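Local coordinates for DUF3194 domain-containing protein (Thermococcus onnurineus, PDB 3UEB) that is of unknown function, belongs to the UPF0440 family and pairs with a second copy of itself through an antiparallel sheet that runs on between subunits, at residues A[28-33]-A[64-69]; A[36-41]-A[48-53]; A[13-18]-A[97-102]. All coordinates share one frame; numbering follows the deposited sequence.

Contact 1. Residues A[28-33]-A[64-69]; sequences ELAQET and LEIEVY
I66 lets its CG1 branch swing beside its own backbone N (chi1 -66°), and a further bend at chi2 (-63°) turns CD1 up against A30 and Q31 of the helix. This is the helix-on-sheet packing of an alpha+beta fold: helix 20-41 packs on one face of a three-stranded antiparallel sheet, here over strand 63-71, which is the middle one. A30 contributes its lone methyl, with CB 4.3 Å from I66 CG1. Q31 adds backbone as well as side chain, since I66 CD1 lies 4.4 Å from Q31 N and 4.5 Å from Q31 CB. These are loose van der Waals distances; a residue as small as alanine is consistent with the close approach of the helix, the CA atoms of Q31 and I66 being 6.9 Å apart. Along the strand the side chains alternate, so L64 also points at the helix, while E65 and E67 leave from the other face. Q31 lends its CB to this apolar layer, while its amide leads away: NE2 donates to V52 O, and OE1 is hydrogen-bonded to NE2 of Q31 of the second subunit, so this side chain also takes part in the dimer interface. On the helix itself, L29 O is gripped twice by T33, whose N and OG1 come from opposite faces of the carbonyl plane, OG1 at 2.6 Å from L29 O.

Contact 2. Residues A[36-41]-A[48-53]; sequences DYVFDH and KDIEVT
I50 meets the helix with two of its methyls: CD1 touches V38 and CG2 touches F39. The layers are again the two of the alpha+beta fold, residues 36-39 of helix 20-41 lying over strand 49-56, an outermost strand within the chain. V38 and I50 approach tip to tip. With CG1 anti to its backbone N (chi1 179°) and the chain extended beyond, I50 delivers CD1 to the fork of the valine, 3.8 Å from V38 CB and 3.9 Å from V38 CG2. CG2, on the other branch, reaches the rim atoms of F39 obliquely, 4.0 Å from F39 CZ and equally far from F39 CE1. Cut back to an alanine, this position loses both methyls, which would probably open a gap beneath V38 and leave the F39 ring freer to shift. V47 closes in on both helix residues, and I56 of the second subunit packs on I50. The strand itself is set by its neighbours: K48 and D49 form a classic beta bulge opposite E71, and D49 to T53 pair antiparallel with a strand of the second subunit. Behind V38, the rings of Y37 and H41 lie one over the other, H41 CE1 being 3.3 Å above the plane of Y37. The imidazole is held there by H41 ND1, which donates to Y37 O at 2.7 Å, in the carbonyl plane and on a lone pair.

Contact 3. Residues A[13-18]-A[97-102]; sequences IGLPEL and RKLREI
Between L15 and L18 on one side and L99 and I102 on the other, no flat group carries the contact; branched aliphatic ends do all the touching. L99 is at the centre. It sends CG beside its backbone N (chi1 -58°) and spreads both methyls toward the turn. Both come up to L15 CD2, L99 CD1 at 3.7 Å and L99 CD2 at 4.1 Å. L99 CD2 serves a second leucine as well, with L18 CD1 3.7 Å away. Both leucines cross L99 at about a right angle and touch it through their methyls. One turn further along helix 80-104, I102 offers CG2 to L18 CD2 at 4.2 Å. L15 and L18 can reach the helix together because they stand at the two ends of a type I beta turn, closed by L18 N donating to L15 O at 3.2 Å. The turn leads from strand 6-14 into helix 20-41, and D63 and R58 hold it from outside, bonding L15 N and L18 O. L23 and I26 of helix 20-41 continue the apolar patch. The join between the turn and the C-terminal helix thus depends on van der Waals packing and burial of methyls, which is probably tolerant of small shifts in direction.

The three contacts are spread along one helix-covered sheet. Contact 1 sits in the middle, its centre about 3 Å from the centre of the chain. The centres of contacts 1 and 2 are about 11 Å apart, and those of contacts 1 and 3 about 15 Å. Contacts 2 and 3 lie on opposite sides of the chain's centre, their centres about 24 Å and their nearest atoms about 9 Å apart. Strand 63-71 joins the set: E67 O probably accepts from T53 N of contact 2 at 2.8 Å, and L64 O from I13 N of contact 3 at 2.7 Å. Contacts 1 and 2 both reach the second subunit, whereas no other subunit of the assembly touches contact 3. With the function unknown, no active site or ligand can be tied to them.

Contact 1. Residues A[28-33]-A[64-69]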
loop_
_atom_site.group_PDB
_atom_site.type_symbol
_atom_site.label_atom_id
_atom_site.label_comp_id
_atom_site.label_asym_id
_atom_site.label_seq_id
_atom_site.Cartn_x
_atom_site.Cartn_y
_atom_site.Cartn_z
ATOM N N GLU A 28 5.804 -1.242 3.996
ATOM C CA GLU A 28 4.472 -1.320 4.580
ATOM C C GLU A 28 4.335 -0.339 5.746
ATOM O O GLU A 28 3.317 0.338 5.883
ATOM C CB GLU A 28 4.189 -2.745 5.068
ATOM C CG GLU A 28 4.017 -3.767 3.960
ATOM C CD GLU A 28 3.852 -5.186 4.488
ATOM O OE1 GLU A 28 3.628 -6.103 3.672
ATOM O OE2 GLU A 28 3.950 -5.387 5.715
ATOM N N LEU A 29 5.361 -0.265 6.587
ATOM C CA LEU A 29 5.329 0.644 7.733
ATOM C C LEU A 29 5.168 2.090 7.256
ATOM O O LEU A 29 4.368 2.861 7.801
ATOM C CB LEU A 29 6.615 0.505 8.552
ATOM C CG LEU A 29 6.744 1.378 9.807
ATOM C CD1 LEU A 29 5.553 1.133 10.741
ATOM C CD2 LEU A 29 8.056 1.061 10.526
ATOM N N ALA A 30 5.921 2.439 6.222
ATOM C CA ALA A 30 5.897 3.780 5.651
ATOM C C ALA A 30 4.526 4.134 5.094
ATOM O O ALA A 30 3.912 5.116 5.508
ATOM C CB ALA A 30 6.944 3.885 4.548
ATOM N N GLN A 31 4.054 3.317 4.154
ATOM C CA GLN A 31 2.766 3.527 3.507
ATOM C C GLN A 31 1.608 3.633 4.489
ATOM O O GLN A 31 0.770 4.530 4.385
ATOM C CB GLN A 31 2.474 2.391 2.530
ATOM C CG GLN A 31 1.109 2.514 1.859
ATOM C CD GLN A 31 0.499 1.170 1.536
ATOM O OE1 GLN A 31 0.571 0.242 2.338
ATOM N NE2 GLN A 31 -0.127 1.064 0.368
ATOM N N GLU A 32 1.564 2.708 5.439
ATOM C CA GLU A 32 0.496 2.678 6.424
ATOM C C GLU A 32 0.600 3.803 7.449
ATOM O O GLU A 32 -0.407 4.245 7.996
ATOM C CB GLU A 32 0.460 1.292 7.079
ATOM C CG GLU A 32 0.306 0.199 6.013
ATOM C CD GLU A 32 0.329 -1.214 6.562
ATOM O OE1 GLU A 32 0.683 -1.389 7.749
ATOM O OE2 GLU A 32 -0.002 -2.147 5.787
ATOM N N THR A 33 1.813 4.274 7.714
ATOM C CA THR A 33 1.969 5.389 8.639
ATOM C C THR A 33 1.293 6.585 7.959
ATOM O O THR A 33 0.603 7.371 8.597
ATOM C CB THR A 33 3.464 5.724 8.887
ATOM O OG1 THR A 33 4.081 4.647 9.615
ATOM C CG2 THR A 33 3.605 7.023 9.682
ATOM N N LEU A 64 13.174 1.660 -2.101
ATOM C CA LEU A 64 11.770 1.883 -1.847
ATOM C C LEU A 64 11.302 3.221 -2.378
ATOM O O LEU A 64 12.002 4.231 -2.279
ATOM C CB LEU A 64 11.502 1.799 -0.340
ATOM C CG LEU A 64 10.092 2.123 0.167
ATOM C CD1 LEU A 64 9.071 1.108 -0.372
ATOM C CD2 LEU A 64 10.109 2.098 1.685
ATOM N N GLU A 65 10.114 3.214 -2.962
ATOM C CA GLU A 65 9.524 4.427 -3.482
ATOM C C GLU A 65 8.108 4.472 -2.947
ATOM O O GLU A 65 7.397 3.468 -2.951
ATOM C CB GLU A 65 9.538 4.440 -5.014
ATOM C CG GLU A 65 10.953 4.420 -5.598
ATOM C CD GLU A 65 11.024 4.910 -7.039
ATOM O OE1 GLU A 65 12.147 4.993 -7.587
ATOM O OE2 GLU A 65 9.961 5.217 -7.626
ATOM N N ILE A 66 7.716 5.634 -2.443
ATOM C CA ILE A 66 6.380 5.799 -1.893
ATOM C C ILE A 66 5.712 6.944 -2.617
ATOM O O ILE A 66 6.279 8.026 -2.740
ATOM C CB ILE A 66 6.421 6.135 -0.397
ATOM C CG1 ILE A 66 6.987 4.957 0.395
ATOM C CG2 ILE A 66 5.033 6.511 0.083
ATOM C CD1 ILE A 66 6.145 3.696 0.321
ATOM N N GLU A 67 4.503 6.705 -3.098
ATOM C CA GLU A 67 3.783 7.737 -3.806
ATOM C C GLU A 67 2.471 8.004 -3.090
ATOM O O GLU A 67 1.700 7.081 -2.824
ATOM C CB GLU A 67 3.539 7.300 -5.246
ATOM C CG GLU A 67 2.976 8.396 -6.125
ATOM C CD GLU A 67 3.196 8.114 -7.600
ATOM O OE1 GLU A 67 2.696 8.907 -8.430
ATOM O OE2 GLU A 67 3.875 7.106 -7.921
ATOM N N VAL A 68 2.229 9.271 -2.770
ATOM C CA VAL A 68 1.010 9.661 -2.075
ATOM C C VAL A 68 0.157 10.588 -2.932
ATOM O O VAL A 68 0.673 11.518 -3.559
ATOM C CB VAL A 68 1.321 10.413 -0.752
ATOM C CG1 VAL A 68 0.053 10.533 0.085
ATOM C CG2 VAL A 68 2.412 9.704 0.018
ATOM N N TYR A 69 -1.144 10.321 -2.972
ATOM C CA TYR A 69 -2.075 11.165 -3.702
ATOM C C TYR A 69 -3.269 11.344 -2.778
ATOM O O TYR A 69 -3.824 10.372 -2.269
ATOM C CB TYR A 69 -2.532 10.528 -5.020
ATOM C CG TYR A 69 -3.634 11.327 -5.693
ATOM C CD1 TYR A 69 -3.346 12.492 -6.404
ATOM C CD2 TYR A 69 -4.973 10.960 -5.554
ATOM C CE1 TYR A 69 -4.362 13.268 -6.957
ATOM C CE2 TYR A 69 -5.994 11.733 -6.101
ATOM C CZ TYR A 69 -5.683 12.884 -6.800
ATOM O OH TYR A 69 -6.684 13.649 -7.355
#

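Contact 2. Residues A[36-41]-A[48-53]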
loop_
_atom_site.group_PDB
_atom_site.type_symbol
_atom_site.label_atom_id
_atom_site.label_comp_id
_atom_site.label_asym_id
_atom_site.label_seq_id
_atom_site.Cartn_x
_atom_site.Cartn_y
_atom_site.Cartn_z
ATOM N N ASP A 36 -2.592 6.080 7.983
ATOM C CA ASP A 36 -3.084 6.341 9.325
ATOM C C ASP A 36 -3.134 7.839 9.578
ATOM O O ASP A 36 -4.135 8.362 10.063
ATOM C CB ASP A 36 -2.178 5.682 10.374
ATOM C CG ASP A 36 -2.332 4.174 10.415
ATOM O OD1 ASP A 36 -3.256 3.657 9.749
ATOM O OD2 ASP A 36 -1.535 3.510 11.116
ATOM N N TYR A 37 -2.051 8.530 9.236
ATOM C CA TYR A 37 -1.985 9.963 9.462
ATOM C C TYR A 37 -3.120 10.715 8.784
ATOM O O TYR A 37 -3.731 11.583 9.386
ATOM C CB TYR A 37 -0.662 10.534 8.971
ATOM C CG TYR A 37 -0.319 11.834 9.644
ATOM C CD1 TYR A 37 0.399 11.849 10.839
ATOM C CD2 TYR A 37 -0.732 13.050 9.107
ATOM C CE1 TYR A 37 0.702 13.045 11.483
ATOM C CE2 TYR A 37 -0.439 14.253 9.746
ATOM C CZ TYR A 37 0.278 14.239 10.932
ATOM O OH TYR A 37 0.571 15.417 11.579
ATOM N N VAL A 38 -3.393 10.390 7.528
ATOM C CA VAL A 38 -4.460 11.068 6.809
ATOM C C VAL A 38 -5.823 10.872 7.470
ATOM O O VAL A 38 -6.559 11.838 7.662
ATOM C CB VAL A 38 -4.533 10.603 5.349
ATOM C CG1 VAL A 38 -5.771 11.165 4.689
ATOM C CG2 VAL A 38 -3.290 11.074 4.601
ATOM N N PHE A 39 -6.150 9.635 7.838
ATOM C CA PHE A 39 -7.441 9.358 8.463
ATOM C C PHE A 39 -7.550 9.785 9.921
ATOM O O PHE A 39 -8.651 9.852 10.468
ATOM C CB PHE A 39 -7.797 7.871 8.340
ATOM C CG PHE A 39 -8.294 7.483 6.977
ATOM C CD1 PHE A 39 -7.469 6.813 6.083
ATOM C CD2 PHE A 39 -9.592 7.813 6.578
ATOM C CE1 PHE A 39 -7.926 6.472 4.803
ATOM C CE2 PHE A 39 -10.060 7.480 5.302
ATOM C CZ PHE A 39 -9.223 6.806 4.411
ATOM N N ASP A 40 -6.422 10.057 10.564
ATOM C CA ASP A 40 -6.466 10.496 11.951
ATOM C C ASP A 40 -6.596 12.009 12.009
ATOM O O ASP A 40 -6.891 12.572 13.064
ATOM C CB ASP A 40 -5.205 10.077 12.717
ATOM C CG ASP A 40 -5.162 8.588 13.015
ATOM O OD1 ASP A 40 -6.234 7.983 13.248
ATOM O OD2 ASP A 40 -4.049 8.026 13.035
ATOM N N HIS A 41 -6.389 12.672 10.877
ATOM C CA HIS A 41 -6.461 14.125 10.851
ATOM C C HIS A 41 -7.551 14.713 9.965
ATOM O O HIS A 41 -7.731 15.934 9.906
ATOM C CB HIS A 41 -5.097 14.704 10.463
ATOM C CG HIS A 41 -4.006 14.364 11.432
ATOM N ND1 HIS A 41 -3.490 13.092 11.556
ATOM C CD2 HIS A 41 -3.368 15.121 12.358
ATOM C CE1 HIS A 41 -2.586 13.078 12.519
ATOM N NE2 HIS A 41 -2.492 14.296 13.022
ATOM N N LYS A 48 -11.948 12.383 0.082
ATOM C CA LYS A 48 -12.667 11.995 -1.115
ATOM C C LYS A 48 -11.924 10.858 -1.818
ATOM O O LYS A 48 -12.532 9.881 -2.258
ATOM C CB LYS A 48 -12.807 13.206 -2.039
ATOM C CG LYS A 48 -13.564 12.958 -3.327
ATOM C CD LYS A 48 -13.757 14.271 -4.074
ATOM C CE LYS A 48 -14.368 14.075 -5.445
ATOM N NZ LYS A 48 -14.428 15.371 -6.198
ATOM N N ASP A 49 -10.606 10.976 -1.906
ATOM C CA ASP A 49 -9.817 9.949 -2.563
ATOM C C ASP A 49 -8.390 9.965 -2.069
ATOM O O ASP A 49 -7.716 10.994 -2.128
ATOM C CB ASP A 49 -9.809 10.165 -4.075
ATOM C CG ASP A 49 -9.135 9.024 -4.826
ATOM O OD1 ASP A 49 -9.724 7.923 -4.887
ATOM O OD2 ASP A 49 -8.021 9.226 -5.357
ATOM N N ILE A 50 -7.937 8.820 -1.567
ATOM C CA ILE A 50 -6.574 8.698 -1.105
ATOM C C ILE A 50 -5.929 7.482 -1.762
ATOM O O ILE A 50 -6.548 6.418 -1.885
ATOM C CB ILE A 50 -6.496 8.581 0.440
ATOM C CG1 ILE A 50 -5.035 8.428 0.864
ATOM C CG2 ILE A 50 -7.346 7.420 0.943
ATOM C CD1 ILE A 50 -4.844 8.237 2.370
ATOM N N GLU A 51 -4.690 7.655 -2.208
ATOM C CA GLU A 51 -3.956 6.572 -2.846
ATOM C C GLU A 51 -2.508 6.609 -2.400
ATOM O O GLU A 51 -1.811 7.607 -2.591
ATOM C CB GLU A 51 -4.025 6.702 -4.368
ATOM C CG GLU A 51 -5.430 6.891 -4.882
ATOM C CD GLU A 51 -5.484 7.033 -6.381
ATOM O OE1 GLU A 51 -6.566 7.390 -6.893
ATOM O OE2 GLU A 51 -4.448 6.784 -7.044
ATOM N N VAL A 52 -2.062 5.515 -1.798
ATOM C CA VAL A 52 -0.701 5.416 -1.331
ATOM C C VAL A 52 -0.066 4.164 -1.926
ATOM O O VAL A 52 -0.534 3.038 -1.724
ATOM C CB VAL A 52 -0.653 5.373 0.197
ATOM C CG1 VAL A 52 0.788 5.491 0.665
ATOM C CG2 VAL A 52 -1.495 6.525 0.768
ATOM N N THR A 53 1.005 4.385 -2.672
ATOM C CA THR A 53 1.717 3.326 -3.355
ATOM C C THR A 53 3.077 3.030 -2.755
ATOM O O THR A 53 3.792 3.945 -2.364
ATOM C CB THR A 53 1.962 3.717 -4.824
ATOM O OG1 THR A 53 0.721 4.074 -5.439
ATOM C CG2 THR A 53 2.603 2.563 -5.591
#

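Contact 3. Residues A[13-18]-A[97-102]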
loop_
_atom_site.group_PDB
_atom_site.type_symbol
_atom_site.label_atom_id
_atom_site.label_comp_id
_atom_site.label_asym_id
_atom_site.label_seq_id
_atom_site.Cartn_x
_atom_site.Cartn_y
_atom_site.Cartn_z
ATOM N N ILE A 13 13.530 6.248 -1.228
ATOM C CA ILE A 13 14.268 5.846 -0.041
ATOM C C ILE A 13 15.260 4.705 -0.274
ATOM O O ILE A 13 14.921 3.672 -0.865
ATOM C CB ILE A 13 13.291 5.425 1.080
ATOM C CG1 ILE A 13 12.325 6.575 1.392
ATOM C CG2 ILE A 13 14.065 5.047 2.334
ATOM C CD1 ILE A 13 11.285 6.246 2.468
ATOM N N GLY A 14 16.490 4.905 0.190
ATOM C CA GLY A 14 17.509 3.879 0.070
ATOM C C GLY A 14 17.688 3.224 1.428
ATOM O O GLY A 14 17.814 3.925 2.429
ATOM N N LEU A 15 17.685 1.891 1.473
ATOM C CA LEU A 15 17.844 1.149 2.733
ATOM C C LEU A 15 18.834 -0.014 2.556
ATOM O O LEU A 15 18.472 -1.187 2.685
ATOM C CB LEU A 15 16.480 0.618 3.190
ATOM C CG LEU A 15 15.406 1.693 3.420
ATOM C CD1 LEU A 15 14.024 1.060 3.432
ATOM C CD2 LEU A 15 15.680 2.427 4.723
ATOM N N PRO A 16 20.107 0.307 2.290
ATOM C CA PRO A 16 21.207 -0.641 2.074
ATOM C C PRO A 16 21.530 -1.664 3.163
ATOM O O PRO A 16 22.061 -2.733 2.866
ATOM C CB PRO A 16 22.397 0.277 1.782
ATOM C CG PRO A 16 22.103 1.478 2.617
ATOM C CD PRO A 16 20.622 1.689 2.358
ATOM N N GLU A 17 21.216 -1.351 4.416
ATOM C CA GLU A 17 21.526 -2.271 5.505
ATOM C C GLU A 17 20.417 -3.280 5.748
ATOM O O GLU A 17 20.551 -4.170 6.589
ATOM C CB GLU A 17 21.816 -1.478 6.782
ATOM C CG GLU A 17 22.659 -0.241 6.520
ATOM C CD GLU A 17 22.948 0.572 7.769
ATOM O OE1 GLU A 17 22.073 0.638 8.667
ATOM O OE2 GLU A 17 24.051 1.165 7.837
ATOM N N LEU A 18 19.328 -3.158 4.994
ATOM C CA LEU A 18 18.200 -4.073 5.142
ATOM C C LEU A 18 18.131 -5.142 4.050
ATOM O O LEU A 18 18.512 -4.907 2.903
ATOM C CB LEU A 18 16.878 -3.294 5.146
ATOM C CG LEU A 18 16.661 -2.208 6.203
ATOM C CD1 LEU A 18 15.211 -1.748 6.150
ATOM C CD2 LEU A 18 16.985 -2.751 7.592
ATOM N N ARG A 97 12.966 5.076 13.470
ATOM C CA ARG A 97 12.953 4.398 14.764
ATOM C C ARG A 97 13.022 2.895 14.563
ATOM O O ARG A 97 13.693 2.182 15.311
ATOM C CB ARG A 97 11.689 4.743 15.546
ATOM C CG ARG A 97 11.675 6.155 16.086
ATOM C CD ARG A 97 10.449 6.385 16.933
ATOM N NE ARG A 97 10.283 7.795 17.263
ATOM C CZ ARG A 97 9.175 8.306 17.788
ATOM N NH1 ARG A 97 8.138 7.515 18.043
ATOM N NH2 ARG A 97 9.099 9.608 18.043
ATOM N N LYS A 98 12.321 2.422 13.542
ATOM C CA LYS A 98 12.289 1.007 13.212
ATOM C C LYS A 98 13.674 0.550 12.763
ATOM O O LYS A 98 14.131 -0.531 13.132
ATOM C CB LYS A 98 11.289 0.760 12.085
ATOM C CG LYS A 98 10.358 -0.403 12.326
ATOM C CD LYS A 98 11.099 -1.699 12.584
ATOM C CE LYS A 98 10.110 -2.780 12.980
ATOM N NZ LYS A 98 9.212 -2.282 14.065
ATOM N N LEU A 99 14.331 1.374 11.951
ATOM C CA LEU A 99 15.664 1.038 11.457
ATOM C C LEU A 99 16.629 0.874 12.635
ATOM O O LEU A 99 17.375 -0.099 12.699
ATOM C CB LEU A 99 16.179 2.121 10.489
ATOM C CG LEU A 99 15.329 2.424 9.243
ATOM C CD1 LEU A 99 16.082 3.373 8.305
ATOM C CD2 LEU A 99 15.010 1.135 8.510
ATOM N N ARG A 100 16.609 1.823 13.565
ATOM C CA ARG A 100 17.481 1.739 14.725
ATOM C C ARG A 100 17.116 0.506 15.542
ATOM O O ARG A 100 17.993 -0.184 16.059
ATOM C CB ARG A 100 17.362 2.997 15.592
ATOM C CG ARG A 100 18.326 4.114 15.186
ATOM C CD ARG A 100 18.520 5.113 16.320
ATOM N NE ARG A 100 17.325 5.919 16.565
ATOM C CZ ARG A 100 16.930 6.922 15.789
ATOM N NH1 ARG A 100 17.638 7.248 14.712
ATOM N NH2 ARG A 100 15.831 7.601 16.091
ATOM N N GLU A 101 15.820 0.226 15.647
ATOM C CA GLU A 101 15.360 -0.935 16.397
ATOM C C GLU A 101 15.932 -2.198 15.770
ATOM O O GLU A 101 16.479 -3.058 16.458
ATOM C CB GLU A 101 13.835 -1.017 16.381
ATOM C CG GLU A 101 13.279 -2.179 17.184
ATOM C CD GLU A 101 11.821 -2.450 16.880
ATOM O OE1 GLU A 101 11.004 -1.513 17.004
ATOM O OE2 GLU A 101 11.490 -3.600 16.516
ATOM N N ILE A 102 15.802 -2.299 14.453
ATOM C CA ILE A 102 16.300 -3.457 13.737
ATOM C C ILE A 102 17.811 -3.583 13.910
ATOM O O ILE A 102 18.322 -4.650 14.268
ATOM C CB ILE A 102 15.952 -3.358 12.243
ATOM C CG1 ILE A 102 14.427 -3.453 12.070
ATOM C CG2 ILE A 102 16.670 -4.448 11.464
ATOM C CD1 ILE A 102 13.954 -3.311 10.638
#